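Local coordinates for protein formate dehydrogenase (Pyrobaculum aerophilum, PDB 1QP8) that binds NADPH and probably acts as a D-isomer-specific 2-hydroxyacid dehydrogenase, perhaps reducing glyoxylate or hydroxypyruvate, at residues A[236-241]-A[247-252]; A[155-158]-A[163-166]. All blocks are in the same frame, centred on the assembly; numbering follows the deposited sequence.

Contact 1 (A[236-241]-A[247-252])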
# COMPACT_ATOMS: atom_id res chain seq x y z
N VAL A 236 11.11 -10.92 -7.03
CA VAL A 236 11.62 -12.00 -7.86
C VAL A 236 12.99 -11.67 -8.43
O VAL A 236 13.28 -10.52 -8.74
CB VAL A 236 10.68 -12.29 -9.01
CG1 VAL A 236 10.98 -13.67 -9.59
CG2 VAL A 236 9.26 -12.22 -8.52
N TRP A 237 13.84 -12.68 -8.58
CA TRP A 237 15.18 -12.38 -9.05
C TRP A 237 15.76 -13.31 -10.09
O TRP A 237 15.33 -14.45 -10.22
CB TRP A 237 16.11 -12.34 -7.85
CG TRP A 237 15.64 -11.37 -6.85
CD1 TRP A 237 14.70 -11.57 -5.88
CD2 TRP A 237 15.99 -9.99 -6.81
NE1 TRP A 237 14.43 -10.38 -5.23
CE2 TRP A 237 15.21 -9.39 -5.79
CE3 TRP A 237 16.88 -9.19 -7.53
CZ2 TRP A 237 15.29 -8.04 -5.48
CZ3 TRP A 237 16.96 -7.84 -7.22
CH2 TRP A 237 16.17 -7.28 -6.20
N TRP A 238 16.76 -12.81 -10.82
CA TRP A 238 17.42 -13.60 -11.85
C TRP A 238 18.05 -14.82 -11.21
O TRP A 238 18.09 -15.89 -11.81
CB TRP A 238 18.48 -12.77 -12.56
CG TRP A 238 17.87 -11.60 -13.26
CD1 TRP A 238 17.33 -11.59 -14.51
CD2 TRP A 238 17.64 -10.31 -12.70
NE1 TRP A 238 16.77 -10.36 -14.76
CE2 TRP A 238 16.94 -9.56 -13.67
CE3 TRP A 238 17.94 -9.71 -11.47
CZ2 TRP A 238 16.55 -8.23 -13.45
CZ3 TRP A 238 17.55 -8.38 -11.25
CH2 TRP A 238 16.86 -7.66 -12.24
N GLY A 239 18.52 -14.67 -9.98
CA GLY A 239 19.13 -15.79 -9.28
C GLY A 239 18.13 -16.89 -9.02
O GLY A 239 18.51 -17.98 -8.59
N ARG A 240 16.85 -16.61 -9.26
CA ARG A 240 15.79 -17.59 -9.08
C ARG A 240 16.04 -18.53 -7.90
O ARG A 240 16.47 -19.66 -8.10
CB ARG A 240 15.64 -18.44 -10.35
CG ARG A 240 14.43 -18.11 -11.18
CD ARG A 240 14.26 -19.05 -12.36
NE ARG A 240 12.92 -18.90 -12.93
CZ ARG A 240 11.81 -19.36 -12.36
NH1 ARG A 240 11.87 -20.00 -11.20
NH2 ARG A 240 10.63 -19.14 -12.93
N ASN A 241 15.77 -18.07 -6.69
CA ASN A 241 15.96 -18.92 -5.52
C ASN A 241 17.38 -18.98 -4.94
O ASN A 241 17.57 -19.40 -3.79
CB ASN A 241 15.48 -20.34 -5.81
CG ASN A 241 14.55 -20.85 -4.75
OD1 ASN A 241 14.93 -20.97 -3.59
ND2 ASN A 241 13.31 -21.13 -5.14
N ALA A 247 23.11 -10.45 -5.09
CA ALA A 247 23.50 -9.66 -3.95
C ALA A 247 23.98 -8.26 -4.32
O ALA A 247 23.84 -7.32 -3.54
CB ALA A 247 24.58 -10.37 -3.19
N GLU A 248 24.55 -8.11 -5.51
CA GLU A 248 25.01 -6.79 -5.89
C GLU A 248 23.86 -5.80 -6.01
O GLU A 248 24.08 -4.59 -6.04
CB GLU A 248 25.78 -6.83 -7.21
CG GLU A 248 25.05 -7.48 -8.35
CD GLU A 248 25.98 -7.68 -9.52
OE1 GLU A 248 26.41 -6.68 -10.13
OE2 GLU A 248 26.31 -8.85 -9.83
N PHE A 249 22.64 -6.31 -6.08
CA PHE A 249 21.49 -5.42 -6.17
C PHE A 249 21.10 -4.99 -4.77
O PHE A 249 20.84 -3.82 -4.52
CB PHE A 249 20.29 -6.11 -6.83
CG PHE A 249 20.30 -6.05 -8.35
CD1 PHE A 249 20.96 -7.02 -9.10
CD2 PHE A 249 19.67 -5.01 -9.01
CE1 PHE A 249 20.98 -6.94 -10.49
CE2 PHE A 249 19.70 -4.93 -10.40
CZ PHE A 249 20.36 -5.89 -11.13
N PHE A 250 21.09 -5.96 -3.86
CA PHE A 250 20.69 -5.70 -2.48
C PHE A 250 21.56 -4.66 -1.76
O PHE A 250 21.11 -4.03 -0.79
CB PHE A 250 20.68 -7.02 -1.72
CG PHE A 250 19.99 -8.14 -2.46
CD1 PHE A 250 20.43 -9.46 -2.34
CD2 PHE A 250 18.94 -7.86 -3.33
CE1 PHE A 250 19.85 -10.47 -3.09
CE2 PHE A 250 18.35 -8.87 -4.08
CZ PHE A 250 18.81 -10.18 -3.96
N SER A 251 22.78 -4.46 -2.23
CA SER A 251 23.67 -3.50 -1.59
C SER A 251 23.50 -2.11 -2.18
O SER A 251 24.19 -1.15 -1.78
CB SER A 251 25.12 -3.93 -1.74
OG SER A 251 25.45 -3.95 -3.11
N LEU A 252 22.60 -1.98 -3.16
CA LEU A 252 22.35 -0.68 -3.75
C LEU A 252 21.26 -0.06 -2.88
O LEU A 252 20.25 -0.68 -2.58
CB LEU A 252 21.90 -0.81 -5.21
CG LEU A 252 23.09 -1.13 -6.14
CD1 LEU A 252 22.65 -1.70 -7.49
CD2 LEU A 252 23.88 0.16 -6.33

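Contact 2 (A[155-158]-A[163-166]). With NDP (NADPH dihydro-nicotinamide-adenine-dinucleotide phosphate), chain C.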
# COMPACT_ATOMS: atom_id res chain seq x y z
N ARG A 155 -0.52 -8.27 -24.12
CA ARG A 155 -0.48 -8.85 -25.46
C ARG A 155 -1.85 -8.67 -26.11
O ARG A 155 -2.01 -7.88 -27.04
CB ARG A 155 -0.15 -10.35 -25.38
CG ARG A 155 0.78 -10.86 -26.47
CD ARG A 155 0.26 -12.15 -27.10
NE ARG A 155 0.12 -13.25 -26.15
CZ ARG A 155 1.13 -13.96 -25.65
NH1 ARG A 155 2.38 -13.68 -26.00
NH2 ARG A 155 0.88 -14.95 -24.80
N THR A 156 -2.84 -9.41 -25.62
CA THR A 156 -4.19 -9.29 -26.16
C THR A 156 -4.86 -8.12 -25.43
O THR A 156 -4.89 -8.09 -24.21
CB THR A 156 -5.03 -10.57 -25.94
OG1 THR A 156 -5.08 -10.89 -24.54
CG2 THR A 156 -4.45 -11.74 -26.72
N PRO A 157 -5.38 -7.15 -26.19
CA PRO A 157 -6.06 -5.97 -25.63
C PRO A 157 -7.15 -6.33 -24.65
O PRO A 157 -6.99 -7.23 -23.84
CB PRO A 157 -6.61 -5.28 -26.87
CG PRO A 157 -5.53 -5.54 -27.87
CD PRO A 157 -5.21 -7.01 -27.64
N LYS A 158 -8.25 -5.60 -24.72
CA LYS A 158 -9.40 -5.83 -23.84
C LYS A 158 -9.01 -5.60 -22.38
O LYS A 158 -8.21 -6.34 -21.81
CB LYS A 158 -9.93 -7.27 -24.04
CG LYS A 158 -11.45 -7.42 -24.02
CD LYS A 158 -12.05 -7.10 -22.66
CE LYS A 158 -13.56 -7.31 -22.65
NZ LYS A 158 -14.15 -6.96 -21.32
N ARG A 163 -5.66 3.08 -19.83
CA ARG A 163 -5.43 3.31 -21.24
C ARG A 163 -4.61 2.21 -21.94
O ARG A 163 -3.51 2.48 -22.43
CB ARG A 163 -4.74 4.67 -21.41
CG ARG A 163 -4.59 5.16 -22.84
CD ARG A 163 -3.21 5.78 -23.07
NE ARG A 163 -2.80 6.69 -22.00
CZ ARG A 163 -1.59 7.24 -21.93
NH1 ARG A 163 -0.68 6.97 -22.86
NH2 ARG A 163 -1.29 8.04 -20.90
N PHE A 164 -5.14 0.99 -22.01
CA PHE A 164 -4.44 -0.15 -22.65
C PHE A 164 -3.45 0.19 -23.80
O PHE A 164 -3.73 1.05 -24.62
CB PHE A 164 -5.46 -1.16 -23.17
CG PHE A 164 -4.84 -2.26 -23.98
CD1 PHE A 164 -4.32 -3.39 -23.35
CD2 PHE A 164 -4.66 -2.12 -25.34
CE1 PHE A 164 -3.64 -4.35 -24.08
CE2 PHE A 164 -3.98 -3.08 -26.08
CZ PHE A 164 -3.47 -4.19 -25.45
N THR A 165 -2.33 -0.53 -23.86
CA THR A 165 -1.29 -0.35 -24.90
C THR A 165 -0.77 -1.70 -25.35
O THR A 165 -1.02 -2.70 -24.70
CB THR A 165 -0.06 0.39 -24.36
OG1 THR A 165 -0.42 1.70 -23.94
CG2 THR A 165 1.02 0.49 -25.43
N ASN A 166 -0.03 -1.72 -26.46
CA ASN A 166 0.55 -2.95 -26.96
C ASN A 166 2.05 -2.71 -27.10
O ASN A 166 2.75 -3.45 -27.78
CB ASN A 166 -0.05 -3.34 -28.32
CG ASN A 166 0.17 -2.28 -29.37
OD1 ASN A 166 -0.52 -1.25 -29.38
ND2 ASN A 166 1.14 -2.51 -30.25
PA NDP C . -1.93 -15.03 -16.20
O1A NDP C . -0.95 -16.00 -16.79
O2A NDP C . -1.74 -15.73 -14.91
O5B NDP C . -1.07 -13.88 -16.99
C5B NDP C . -1.69 -13.56 -18.31
C4B NDP C . -1.64 -12.01 -18.56
O4B NDP C . -0.32 -11.50 -19.00
C3B NDP C . -2.58 -11.54 -19.75
O3B NDP C . -2.83 -10.15 -19.63
C2B NDP C . -1.69 -11.98 -20.91
O2B NDP C . -1.95 -11.67 -22.23
C1B NDP C . -0.38 -11.49 -20.45
N9A NDP C . 0.71 -12.07 -21.16
C8A NDP C . 1.19 -13.36 -21.20
N7A NDP C . 2.26 -13.48 -21.99
C5A NDP C . 2.45 -12.20 -22.46
C6A NDP C . 3.43 -11.65 -23.37
N6A NDP C . 4.37 -12.45 -23.91
N1A NDP C . 3.34 -10.30 -23.66
C2A NDP C . 2.33 -9.55 -23.08
N3A NDP C . 1.39 -9.98 -22.24
C4A NDP C . 1.53 -11.33 -21.97
O3 NDP C . -1.76 -13.88 -15.15
PN NDP C . -1.10 -13.48 -13.70
O1N NDP C . -1.42 -12.08 -13.34
O2N NDP C . -1.53 -14.42 -12.61
O5D NDP C . 0.54 -13.65 -13.88
C5D NDP C . 1.10 -14.98 -13.77
C4D NDP C . 2.63 -14.82 -13.87
O4D NDP C . 3.09 -14.03 -12.74
C3D NDP C . 3.33 -16.17 -13.77
O3D NDP C . 3.44 -16.72 -15.07
C2D NDP C . 4.67 -15.78 -13.08
O2D NDP C . 5.69 -15.49 -14.05
C1D NDP C . 4.29 -14.59 -12.17
N1N NDP C . 4.06 -15.00 -10.70
C2N NDP C . 4.94 -14.40 -9.74
C3N NDP C . 4.74 -14.77 -8.39
C7N NDP C . 5.68 -14.12 -7.30
O7N NDP C . 5.40 -14.28 -6.13
N7N NDP C . 6.76 -13.41 -7.75
C4N NDP C . 3.72 -15.69 -7.92
C5N NDP C . 2.92 -16.21 -9.00
C6N NDP C . 3.05 -15.91 -10.32
P2B NDP C . -2.77 -12.90 -23.08
O1X NDP C . -2.80 -12.18 -24.40
O2X NDP C . -1.84 -14.05 -22.98
O3X NDP C . -4.04 -13.07 -22.37

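Contact 1 (A[236-241]-A[247-252])
Trp-237 and Phe-250 meet edge to face: the CE2 corner of the phenyl ring stands over one face of the indole's six-membered ring, the planes are turned 87° to each other and the centroids lie 4.7 Å apart. From there CE2 of Phe-250 touches the whole benzo half of the indole, with Trp-237 CH2 and CZ2 among the atoms it meets. Phe-249, the preceding residue on the short helix 247-250, reaches the same tryptophan differently, laying its CB 3.8 Å from Trp-237 CZ3, while its ring runs on toward Trp-238. There the two planes are 27° from parallel but slid apart; Trp-238 CZ3 lies over the rim of the Phe-249 face, 3.8 Å from Phe-249 CZ, and overlap is slight. The four rings form an aromatic cluster without polar bonds between the segments. With CG anti to the carbonyl carbon (chi1 -56°), the indole of Trp-237 is directed at the helix, and its NE1 is satisfied by Thr-258 O.

The tight part is Trp-237 against Phe-250 CE2 and the CB of Phe-249, three buried residues. Trp-238 is the looser side, partly exposed, with NE1 bonded to Leu-215 O. It is the second residue of a type I turn from Trp-237 to Arg-240, closed by Arg-240 N to Trp-237 O at 2.8 Å. The Arg-240 side chain is poorly ordered; its modelled salt bridge to Asp-62 lies away from the rings.

Strand 255-257 packs against Trp-237 and Phe-250 through Ala-257, helix 217-226 covers Trp-238 and Phe-249 through Val-220 and Leu-221, and Met-108 of the second subunit rests on Phe-250.

Contact 2 (A[155-158]-A[163-166])
Pro-157 and Phe-164 face each other across a surface loop with their CA atoms 6.7 Å apart, the CA atoms of Arg-155 and Asn-166 are 6.2 Å apart, and the two backbones share no hydrogen bonds. The Phe-164 ring, with CG anti to the backbone N (chi1 173°), presents a face to Pro-157 in a CH-pi contact: Pro-157 CA lies 3.5 Å from the ring centroid, 26° off its normal. These carbons are modelled too close, so the placement over the face is meaningful but the distance doubtful. Leu-132 and Ser-154, NADPH-binding residues, also touch this ring.

Arg-155 and Thr-156, just before the proline, hold the cofactor's 2'-phosphate. Thr-156 grips one oxygen twice, through its backbone N (3.0 Å to O1X) and OG1 (2.6 Å to O1X). The Arg-155 guanidinium lies over the adenine face near C5A and N7A, while its NH2 makes a weak 3.4 Å bond to phosphate oxygen O2X. With an alanine here, the adenine would probably lose that flat cover and the phosphate a positive neighbour.

A positive guanidinium and a doubly donating threonine beside a 2'-phosphate are consistent with a preference for NADPH over NADH, while the proline-phenylalanine contact is purely apolar.

Both contacts belong to the NAD-binding domain and flank its parallel six-stranded Rossmann sheet from opposite ends. Contact 2 comes first along the chain, in the loop between strand 149-153, one outermost strand, and helix 169-172. Contact 1 follows in series, its first segment after strand 231-234 and its second on helix 247-250, just before strand 255-257, the other outermost strand. Their centres are 30 Å apart and their nearest atoms about 16 Å, so they do not touch. Val-236 touches the cofactor, and the side chain of Trp-237 is about 8 Å from it. Contact 2 thus probably serves the cofactor's 2'-phosphate end, while contact 1 packs the far sheet edge and, through Phe-250, reaches the second subunit.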